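Local coordinates for uncharacterized protein BF1531 (Bacteroides fragilis, PDB 3SLR), which is of unknown function but may hydrolyse ester bonds, this N-terminal part of a longer protein holding a magnesium-binding phosphatase domain, at residues Q262-K267 with E365-L370; L35-I40 with L53-Y58. All coordinates share one frame; numbering follows the deposited sequence.

Interaction 1 of 2, residues Q262-K267 with E365-L370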
ATOM      1  N   GLN A 262      -7.143  -8.078  15.721  1.00 14.34           N
ATOM      2  CA  GLN A 262      -7.383  -6.964  16.649  1.00 13.13           C
ATOM      3  C   GLN A 262      -6.099  -6.184  16.909  1.00 15.55           C
ATOM      4  O   GLN A 262      -6.139  -4.979  17.097  1.00 13.65           O
ATOM      5  CB  GLN A 262      -7.955  -7.451  17.979  1.00 16.29           C
ATOM      6  CG  GLN A 262      -9.413  -7.831  17.919  1.00 14.39           C
ATOM      7  CD  GLN A 262      -9.999  -8.067  19.296  1.00 17.81           C
ATOM      8  OE1 GLN A 262      -9.576  -7.450  20.284  1.00 16.59           O
ATOM      9  NE2 GLN A 262     -10.987  -8.945  19.366  1.00 14.07           N
ATOM     10  N   GLU A 263      -4.957  -6.873  16.912  1.00 15.02           N
ATOM     11  CA  GLU A 263      -3.675  -6.190  17.103  1.00 12.18           C
ATOM     12  C   GLU A 263      -3.353  -5.228  15.948  1.00 13.21           C
ATOM     13  O   GLU A 263      -2.737  -4.185  16.152  1.00 13.50           O
ATOM     14  CB  GLU A 263      -2.548  -7.215  17.296  1.00 11.60           C
ATOM     15  CG  GLU A 263      -2.670  -7.945  18.621  1.00 15.37           C
ATOM     16  CD  GLU A 263      -1.770  -9.167  18.728  1.00 16.14           C
ATOM     17  OE1 GLU A 263      -1.191  -9.592  17.700  1.00 17.88           O
ATOM     18  OE2 GLU A 263      -1.664  -9.713  19.851  1.00 17.29           O
ATOM     19  N   TRP A 264      -3.753  -5.604  14.740  1.00 13.07           N
ATOM     20  CA  TRP A 264      -3.619  -4.738  13.574  1.00 14.45           C
ATOM     21  C   TRP A 264      -4.510  -3.500  13.751  1.00 14.37           C
ATOM     22  O   TRP A 264      -4.090  -2.376  13.486  1.00 14.04           O
ATOM     23  CB  TRP A 264      -4.017  -5.523  12.319  1.00 12.47           C
ATOM     24  CG  TRP A 264      -3.874  -4.783  11.007  1.00 14.69           C
ATOM     25  CD1 TRP A 264      -2.713  -4.544  10.324  1.00 14.44           C
ATOM     26  CD2 TRP A 264      -4.926  -4.223  10.217  1.00 15.26           C
ATOM     27  NE1 TRP A 264      -2.982  -3.858   9.164  1.00 15.63           N
ATOM     28  CE2 TRP A 264      -4.330  -3.647   9.073  1.00 14.74           C
ATOM     29  CE3 TRP A 264      -6.316  -4.143  10.368  1.00 14.95           C
ATOM     30  CZ2 TRP A 264      -5.074  -3.011   8.081  1.00 16.02           C
ATOM     31  CZ3 TRP A 264      -7.054  -3.508   9.378  1.00 16.95           C
ATOM     32  CH2 TRP A 264      -6.431  -2.947   8.252  1.00 17.05           C
ATOM     33  N   VAL A 265      -5.736  -3.714  14.212  1.00 13.68           N
ATOM     34  CA  VAL A 265      -6.662  -2.596  14.425  1.00 14.74           C
ATOM     35  C   VAL A 265      -6.087  -1.652  15.481  1.00 14.36           C
ATOM     36  O   VAL A 265      -6.144  -0.424  15.341  1.00 17.48           O
ATOM     37  CB  VAL A 265      -8.050  -3.093  14.813  1.00 12.27           C
ATOM     38  CG1 VAL A 265      -8.982  -1.909  15.177  1.00 13.37           C
ATOM     39  CG2 VAL A 265      -8.639  -3.918  13.665  1.00 15.78           C
ATOM     40  N   LYS A 266      -5.522  -2.238  16.527  1.00 15.28           N
ATOM     41  CA  LYS A 266      -4.892  -1.474  17.594  1.00 15.06           C
ATOM     42  C   LYS A 266      -3.788  -0.567  17.055  1.00 17.36           C
ATOM     43  O   LYS A 266      -3.658   0.580  17.487  1.00 16.90           O
ATOM     44  CB  LYS A 266      -4.322  -2.432  18.650  1.00 15.46           C
ATOM     45  CG  LYS A 266      -3.609  -1.732  19.802  1.00 20.39           C
ATOM     46  CD  LYS A 266      -3.147  -2.753  20.849  1.00 22.89           C
ATOM     47  CE  LYS A 266      -2.828  -2.086  22.180  1.00 34.08           C
ATOM     48  NZ  LYS A 266      -1.367  -1.902  22.371  1.00 35.18           N
ATOM     49  N   LYS A 267      -2.979  -1.077  16.127  1.00 15.24           N
ATOM     50  CA  LYS A 267      -1.950  -0.237  15.509  1.00 14.72           C
ATOM     51  C   LYS A 267      -2.552   0.951  14.742  1.00 14.72           C
ATOM     52  O   LYS A 267      -2.019   2.057  14.788  1.00 14.55           O
ATOM     53  CB  LYS A 267      -1.023  -1.051  14.603  1.00 13.77           C
ATOM     54  CG  LYS A 267      -0.027  -1.921  15.370  1.00 14.08           C
ATOM     55  CD  LYS A 267       0.935  -2.639  14.411  1.00 14.43           C
ATOM     56  CE  LYS A 267       0.236  -3.747  13.620  1.00 14.79           C
ATOM     57  NZ  LYS A 267       1.229  -4.518  12.769  1.00 13.04           N
ATOM     58  N   GLU A 365      -4.036 -11.080   5.749  1.00 16.75           N
ATOM     59  CA  GLU A 365      -3.222 -11.151   4.539  1.00 15.79           C
ATOM     60  C   GLU A 365      -3.969 -10.548   3.351  1.00 16.19           C
ATOM     61  O   GLU A 365      -3.366  -9.906   2.491  1.00 15.07           O
ATOM     62  CB  GLU A 365      -2.799 -12.589   4.241  1.00 15.52           C
ATOM     63  CG  GLU A 365      -1.688 -13.128   5.162  1.00 16.66           C
ATOM     64  CD  GLU A 365      -0.312 -12.537   4.838  1.00 14.67           C
ATOM     65  OE1 GLU A 365      -0.118 -12.001   3.719  1.00 17.21           O
ATOM     66  OE2 GLU A 365       0.575 -12.592   5.712  1.00 16.55           O
ATOM     67  N   TYR A 366      -5.285 -10.742   3.311  1.00 14.24           N
ATOM     68  CA  TYR A 366      -6.097 -10.111   2.275  1.00 18.23           C
ATOM     69  C   TYR A 366      -6.085  -8.579   2.398  1.00 15.13           C
ATOM     70  O   TYR A 366      -5.870  -7.876   1.415  1.00 14.11           O
ATOM     71  CB  TYR A 366      -7.538 -10.636   2.290  1.00 17.37           C
ATOM     72  CG  TYR A 366      -8.454  -9.776   1.462  1.00 16.80           C
ATOM     73  CD1 TYR A 366      -8.383  -9.795   0.078  1.00 17.09           C
ATOM     74  CD2 TYR A 366      -9.372  -8.920   2.071  1.00 16.85           C
ATOM     75  CE1 TYR A 366      -9.213  -8.984  -0.702  1.00 20.45           C
ATOM     76  CE2 TYR A 366     -10.204  -8.118   1.304  1.00 18.07           C
ATOM     77  CZ  TYR A 366     -10.119  -8.159  -0.073  1.00 20.20           C
ATOM     78  OH  TYR A 366     -10.951  -7.347  -0.822  1.00 21.14           O
ATOM     79  N   LEU A 367      -6.297  -8.068   3.606  1.00 16.29           N
ATOM     80  CA  LEU A 367      -6.277  -6.627   3.825  1.00 16.59           C
ATOM     81  C   LEU A 367      -4.928  -6.024   3.428  1.00 16.68           C
ATOM     82  O   LEU A 367      -4.859  -4.902   2.920  1.00 15.71           O
ATOM     83  CB  LEU A 367      -6.632  -6.285   5.269  1.00 14.26           C
ATOM     84  CG  LEU A 367      -8.063  -6.632   5.679  1.00 14.92           C
ATOM     85  CD1 LEU A 367      -8.244  -6.450   7.182  1.00 15.05           C
ATOM     86  CD2 LEU A 367      -9.089  -5.780   4.896  1.00 16.66           C
ATOM     87  N   TYR A 368      -3.858  -6.784   3.628  1.00 14.11           N
ATOM     88  CA  TYR A 368      -2.540  -6.327   3.205  1.00 15.24           C
ATOM     89  C   TYR A 368      -2.477  -6.019   1.709  1.00 16.09           C
ATOM     90  O   TYR A 368      -1.716  -5.145   1.304  1.00 17.22           O
ATOM     91  CB  TYR A 368      -1.456  -7.357   3.547  1.00 14.78           C
ATOM     92  CG  TYR A 368      -1.123  -7.544   5.012  1.00 13.19           C
ATOM     93  CD1 TYR A 368      -1.488  -6.612   5.978  1.00 13.83           C
ATOM     94  CD2 TYR A 368      -0.391  -8.665   5.425  1.00 13.81           C
ATOM     95  CE1 TYR A 368      -1.164  -6.815   7.338  1.00 14.61           C
ATOM     96  CE2 TYR A 368      -0.063  -8.863   6.758  1.00 14.83           C
ATOM     97  CZ  TYR A 368      -0.438  -7.931   7.708  1.00 15.66           C
ATOM     98  OH  TYR A 368      -0.104  -8.149   9.039  1.00 18.16           O
ATOM     99  N   THR A 369      -3.253  -6.741   0.890  1.00 13.21           N
ATOM    100  CA  THR A 369      -3.220  -6.560  -0.566  1.00 14.57           C
ATOM    101  C   THR A 369      -3.888  -5.269  -1.022  1.00 15.09           C
ATOM    102  O   THR A 369      -3.712  -4.847  -2.166  1.00 17.13           O
ATOM    103  CB  THR A 369      -3.913  -7.730  -1.335  1.00 16.96           C
ATOM    104  OG1 THR A 369      -5.332  -7.635  -1.186  1.00 16.03           O
ATOM    105  CG2 THR A 369      -3.442  -9.112  -0.835  1.00 17.17           C
ATOM    106  N   LEU A 370      -4.656  -4.651  -0.134  1.00 14.06           N
ATOM    107  CA  LEU A 370      -5.425  -3.458  -0.475  1.00 14.17           C
ATOM    108  C   LEU A 370      -4.751  -2.126  -0.100  1.00 18.15           C
ATOM    109  O   LEU A 370      -5.149  -1.063  -0.601  1.00 20.36           O
ATOM    110  CB  LEU A 370      -6.802  -3.538   0.193  1.00 14.98           C
ATOM    111  CG  LEU A 370      -7.624  -4.799  -0.094  1.00 14.71           C
ATOM    112  CD1 LEU A 370      -8.963  -4.745   0.650  1.00 15.79           C
ATOM    113  CD2 LEU A 370      -7.844  -4.982  -1.578  1.00 15.65           C
TER
HETATM  114  O   HOH W   1      -0.257  -6.501  11.552  1.00 13.61           O

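Interaction 2 of 2, residues L35-I40 with L53-Y58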
ATOM      1  N   LEU A  35       4.295  -0.216 -20.303  1.00 16.79           N
ATOM      2  CA  LEU A  35       3.091  -0.761 -19.694  1.00 20.10           C
ATOM      3  C   LEU A  35       2.860  -0.166 -18.312  1.00 18.71           C
ATOM      4  O   LEU A  35       1.723   0.093 -17.916  1.00 17.63           O
ATOM      5  CB  LEU A  35       3.158  -2.285 -19.616  1.00 23.62           C
ATOM      6  CG  LEU A  35       3.228  -2.999 -20.963  1.00 22.27           C
ATOM      7  CD1 LEU A  35       3.040  -4.499 -20.761  1.00 23.23           C
ATOM      8  CD2 LEU A  35       2.185  -2.450 -21.911  1.00 24.55           C
ATOM      9  N   LEU A  36       3.942   0.050 -17.571  1.00 18.63           N
ATOM     10  CA  LEU A  36       3.828   0.660 -16.250  1.00 16.85           C
ATOM     11  C   LEU A  36       3.264   2.078 -16.368  1.00 17.34           C
ATOM     12  O   LEU A  36       2.444   2.503 -15.553  1.00 17.52           O
ATOM     13  CB  LEU A  36       5.184   0.677 -15.538  1.00 17.06           C
ATOM     14  CG  LEU A  36       5.256   1.281 -14.130  1.00 17.69           C
ATOM     15  CD1 LEU A  36       4.311   0.575 -13.169  1.00 16.84           C
ATOM     16  CD2 LEU A  36       6.689   1.245 -13.611  1.00 14.78           C
ATOM     17  N   ALA A  37       3.687   2.799 -17.400  1.00 15.03           N
ATOM     18  CA  ALA A  37       3.138   4.136 -17.666  1.00 16.73           C
ATOM     19  C   ALA A  37       1.630   4.093 -17.886  1.00 18.18           C
ATOM     20  O   ALA A  37       0.875   4.874 -17.288  1.00 16.68           O
ATOM     21  CB  ALA A  37       3.832   4.773 -18.859  1.00 19.34           C
ATOM     22  N   THR A  38       1.190   3.180 -18.747  1.00 17.33           N
ATOM     23  CA  THR A  38      -0.232   3.008 -19.008  1.00 17.52           C
ATOM     24  C   THR A  38      -0.984   2.672 -17.725  1.00 18.29           C
ATOM     25  O   THR A  38      -2.020   3.265 -17.419  1.00 16.49           O
ATOM     26  CB  THR A  38      -0.468   1.911 -20.049  1.00 18.63           C
ATOM     27  OG1 THR A  38       0.084   2.324 -21.303  1.00 22.50           O
ATOM     28  CG2 THR A  38      -1.954   1.662 -20.229  1.00 20.43           C
ATOM     29  N   ALA A  39      -0.446   1.725 -16.961  1.00 16.94           N
ATOM     30  CA  ALA A  39      -1.070   1.310 -15.710  1.00 14.14           C
ATOM     31  C   ALA A  39      -1.192   2.455 -14.717  1.00 16.37           C
ATOM     32  O   ALA A  39      -2.242   2.653 -14.119  1.00 15.08           O
ATOM     33  CB  ALA A  39      -0.301   0.148 -15.092  1.00 14.76           C
ATOM     34  N   ILE A  40      -0.120   3.215 -14.533  1.00 15.73           N
ATOM     35  CA  ILE A  40      -0.176   4.376 -13.636  1.00 14.99           C
ATOM     36  C   ILE A  40      -1.197   5.425 -14.087  1.00 16.90           C
ATOM     37  O   ILE A  40      -1.958   5.972 -13.275  1.00 15.33           O
ATOM     38  CB  ILE A  40       1.207   5.039 -13.484  1.00 16.26           C
ATOM     39  CG1 ILE A  40       2.104   4.133 -12.635  1.00 18.99           C
ATOM     40  CG2 ILE A  40       1.067   6.434 -12.848  1.00 15.02           C
ATOM     41  CD1 ILE A  40       3.563   4.526 -12.614  1.00 20.27           C
ATOM     42  N   LEU A  53       1.122  11.918 -18.315  1.00 20.41           N
ATOM     43  CA  LEU A  53       2.290  11.095 -18.003  1.00 24.12           C
ATOM     44  C   LEU A  53       3.404  11.207 -19.039  1.00 25.45           C
ATOM     45  O   LEU A  53       3.243  10.792 -20.189  1.00 29.04           O
ATOM     46  CB  LEU A  53       1.867   9.644 -17.817  1.00 21.46           C
ATOM     47  CG  LEU A  53       2.847   8.806 -16.989  1.00 20.43           C
ATOM     48  CD1 LEU A  53       2.096   7.845 -16.108  1.00 25.21           C
ATOM     49  CD2 LEU A  53       3.836   8.091 -17.906  1.00 19.61           C
ATOM     50  N   TRP A  54       4.527  11.793 -18.628  1.00 20.81           N
ATOM     51  CA  TRP A  54       5.721  11.851 -19.466  1.00 20.13           C
ATOM     52  C   TRP A  54       6.658  10.701 -19.090  1.00 19.97           C
ATOM     53  O   TRP A  54       6.956  10.492 -17.921  1.00 20.79           O
ATOM     54  CB  TRP A  54       6.451  13.184 -19.303  1.00 18.65           C
ATOM     55  CG  TRP A  54       7.731  13.269 -20.077  1.00 20.11           C
ATOM     56  CD1 TRP A  54       7.878  13.640 -21.390  1.00 27.20           C
ATOM     57  CD2 TRP A  54       9.055  12.985 -19.594  1.00 18.78           C
ATOM     58  NE1 TRP A  54       9.203  13.600 -21.746  1.00 25.45           N
ATOM     59  CE2 TRP A  54       9.945  13.200 -20.665  1.00 20.93           C
ATOM     60  CE3 TRP A  54       9.572  12.568 -18.360  1.00 21.23           C
ATOM     61  CZ2 TRP A  54      11.322  13.015 -20.540  1.00 21.12           C
ATOM     62  CZ3 TRP A  54      10.943  12.386 -18.238  1.00 21.08           C
ATOM     63  CH2 TRP A  54      11.800  12.604 -19.322  1.00 22.84           C
ATOM     64  N   GLU A  55       7.109   9.968 -20.099  1.00 19.05           N
ATOM     65  CA  GLU A  55       7.983   8.818 -19.912  1.00 19.61           C
ATOM     66  C   GLU A  55       9.335   9.164 -20.499  1.00 20.71           C
ATOM     67  O   GLU A  55       9.427   9.568 -21.670  1.00 22.04           O
ATOM     68  CB  GLU A  55       7.418   7.648 -20.709  1.00 22.77           C
ATOM     69  CG  GLU A  55       7.187   6.374 -19.964  1.00 28.76           C
ATOM     70  CD  GLU A  55       6.809   5.248 -20.914  1.00 28.14           C
ATOM     71  OE1 GLU A  55       7.534   4.233 -20.943  1.00 27.00           O
ATOM     72  OE2 GLU A  55       5.797   5.393 -21.642  1.00 28.38           O
ATOM     73  N   ALA A  56      10.389   9.010 -19.707  1.00 17.55           N
ATOM     74  CA  ALA A  56      11.736   9.163 -20.230  1.00 19.24           C
ATOM     75  C   ALA A  56      12.006   8.005 -21.168  1.00 21.02           C
ATOM     76  O   ALA A  56      11.399   6.935 -21.038  1.00 18.94           O
ATOM     77  CB  ALA A  56      12.760   9.182 -19.106  1.00 20.63           C
ATOM     78  N   GLU A  57      12.903   8.222 -22.125  1.00 19.38           N
ATOM     79  CA  GLU A  57      13.325   7.147 -23.003  1.00 19.32           C
ATOM     80  C   GLU A  57      13.987   6.049 -22.185  1.00 20.85           C
ATOM     81  O   GLU A  57      14.428   6.281 -21.057  1.00 19.98           O
ATOM     82  CB  GLU A  57      14.293   7.667 -24.061  1.00 17.34           C
ATOM     83  CG  GLU A  57      13.690   8.759 -24.924  1.00 21.71           C
ATOM     84  CD  GLU A  57      12.393   8.333 -25.588  1.00 26.66           C
ATOM     85  OE1 GLU A  57      12.304   7.185 -26.068  1.00 25.83           O
ATOM     86  OE2 GLU A  57      11.449   9.149 -25.630  1.00 30.00           O
ATOM     87  N   TYR A  58      14.069   4.861 -22.768  1.00 21.68           N
ATOM     88  CA  TYR A  58      14.636   3.699 -22.074  1.00 19.52           C
ATOM     89  C   TYR A  58      15.991   3.951 -21.405  1.00 21.77           C
ATOM     90  O   TYR A  58      16.946   4.398 -22.045  1.00 19.63           O
ATOM     91  CB  TYR A  58      14.740   2.510 -23.035  1.00 21.14           C
ATOM     92  CG  TYR A  58      15.404   1.284 -22.431  1.00 20.55           C
ATOM     93  CD1 TYR A  58      14.684   0.399 -21.638  1.00 22.81           C
ATOM     94  CD2 TYR A  58      16.744   1.010 -22.663  1.00 20.50           C
ATOM     95  CE1 TYR A  58      15.286  -0.725 -21.088  1.00 20.44           C
ATOM     96  CE2 TYR A  58      17.354  -0.108 -22.122  1.00 25.33           C
ATOM     97  CZ  TYR A  58      16.623  -0.973 -21.336  1.00 23.49           C
ATOM     98  OH  TYR A  58      17.242  -2.083 -20.798  1.00 25.82           O
TER

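Interaction 1 of 2, residues Q262-K267 with E365-L370
Trp-264 reaches across from helix 255-270 to meet Leu-367 and Tyr-368 near the C-terminal end of the chain. Helix 255-270 packs on the four-stranded parallel sheet of the phosphatase domain, which carries a HAD-type DxDx(T/V) sequence at its magnesium site. The contact is small, about 154 Å² in all, and no direct hydrogen bond crosses it. In 365-370, Glu-365 makes a salt bridge to Lys-179 NZ, and Thr-369 packs on helix 173-180. These links tie 365-370 to a helix of the FkbH-type N-terminal domain. Trp-264 does most of the touching. Its CG lies anti to the backbone N (chi1 -177°), which swings the indole out toward 365-370. The six-membered end, at CZ3 of Trp-264, comes 3.9 Å from Leu-367 CD1, and this approach is oblique to the ring. The pyrrole end meets Tyr-368, where Trp-264 NE1 lies 3.9 Å from Tyr-368 CE1 at the edge of the tyrosine ring. The pair is an offset edge-to-face stack. The tyrosine edge is directed toward the indole face. The tyrosine ring and the five-membered ring of Trp-264 have centroids 5.8 Å apart. Their planes meet at 63°. Trp-264 thus spans both partners, one at each end of its bicyclic ring. Val-265 faces the sheet, resting on Leu-225 and Leu-227 of strand 224-227. Lys-267 lies at the exposed side of the contact. A water bridges the two segments there, accepting from Lys-267 NZ at 2.8 Å and lying 3.0 Å from Tyr-368 OH.

Interaction 2 of 2, residues L35-I40 with L53-Y58
Leu-53 opens the second segment and lies against Ala-37 and Ile-40 of helix 34-46. Its CG is anti to the backbone N (chi1 -158°), and its two methyl groups divide the helix surface between them. CD2 meets the methyl of Ala-37, with Leu-53 CD2 only 3.5 Å from Ala-37 CB. That is tighter than a usual carbon contact. CD1 of Leu-53 sits beside the helix backbone, 3.4 Å from Ala-37 O, and also touches the branch methyl of Ile-40, with Leu-53 CD1 3.7 Å from Ile-40 CG2. The side chains of Leu-53 and Ile-40 cross at about a right angle. The small side chain of Ala-37 lets strand and helix come close: the CA atoms of Ala-37 and Leu-53 are 7.0 Å apart.

Trp-54 points away from the helix, and its backbone bonds to Val-25 and Leu-27 of strand 22-29. Glu-55 turns back to the helix side. The chain is extended beyond CG, and its carboxylate end reaches the methyl of Ala-37. Glu-55 OE2 is 3.5 Å from Ala-37 CB. The other oxygen, OE1, is hydrogen-bonded to Thr-33 OG1, just before the helix. This bond fixes the carboxylate near the helix start. The Ala-37 methyl thus touches both Leu-53 and Glu-55, which come to it roughly at right angles.

The axes of helix 35-40 and strand 53-55 run nearly antiparallel (169°) and approach to 9.4 Å. This is the helix-to-second-strand packing of a beta-alpha-beta crossover, here formed by strand 22-29, helix 34-46 and edge strand 50-55.

Overall arrangement
The two contacts lie in different parts of the chain and do not touch. Their centres are 31 Å apart and their nearest atoms about 14 Å apart. Both segments of interaction 2 come before those of interaction 1 in sequence. Interaction 2 sits at one edge of the five-stranded parallel sheet, far from the magnesium site. Interaction 1 lies nearer the magnesium site of the phosphatase domain but does not form part of it. The side chain of Leu-367 is about 14 Å from a bound magnesium ion and about 11 Å from the side chain of the magnesium ligand Asp-336. Asp-228 and Asp-230 also bind magnesium there.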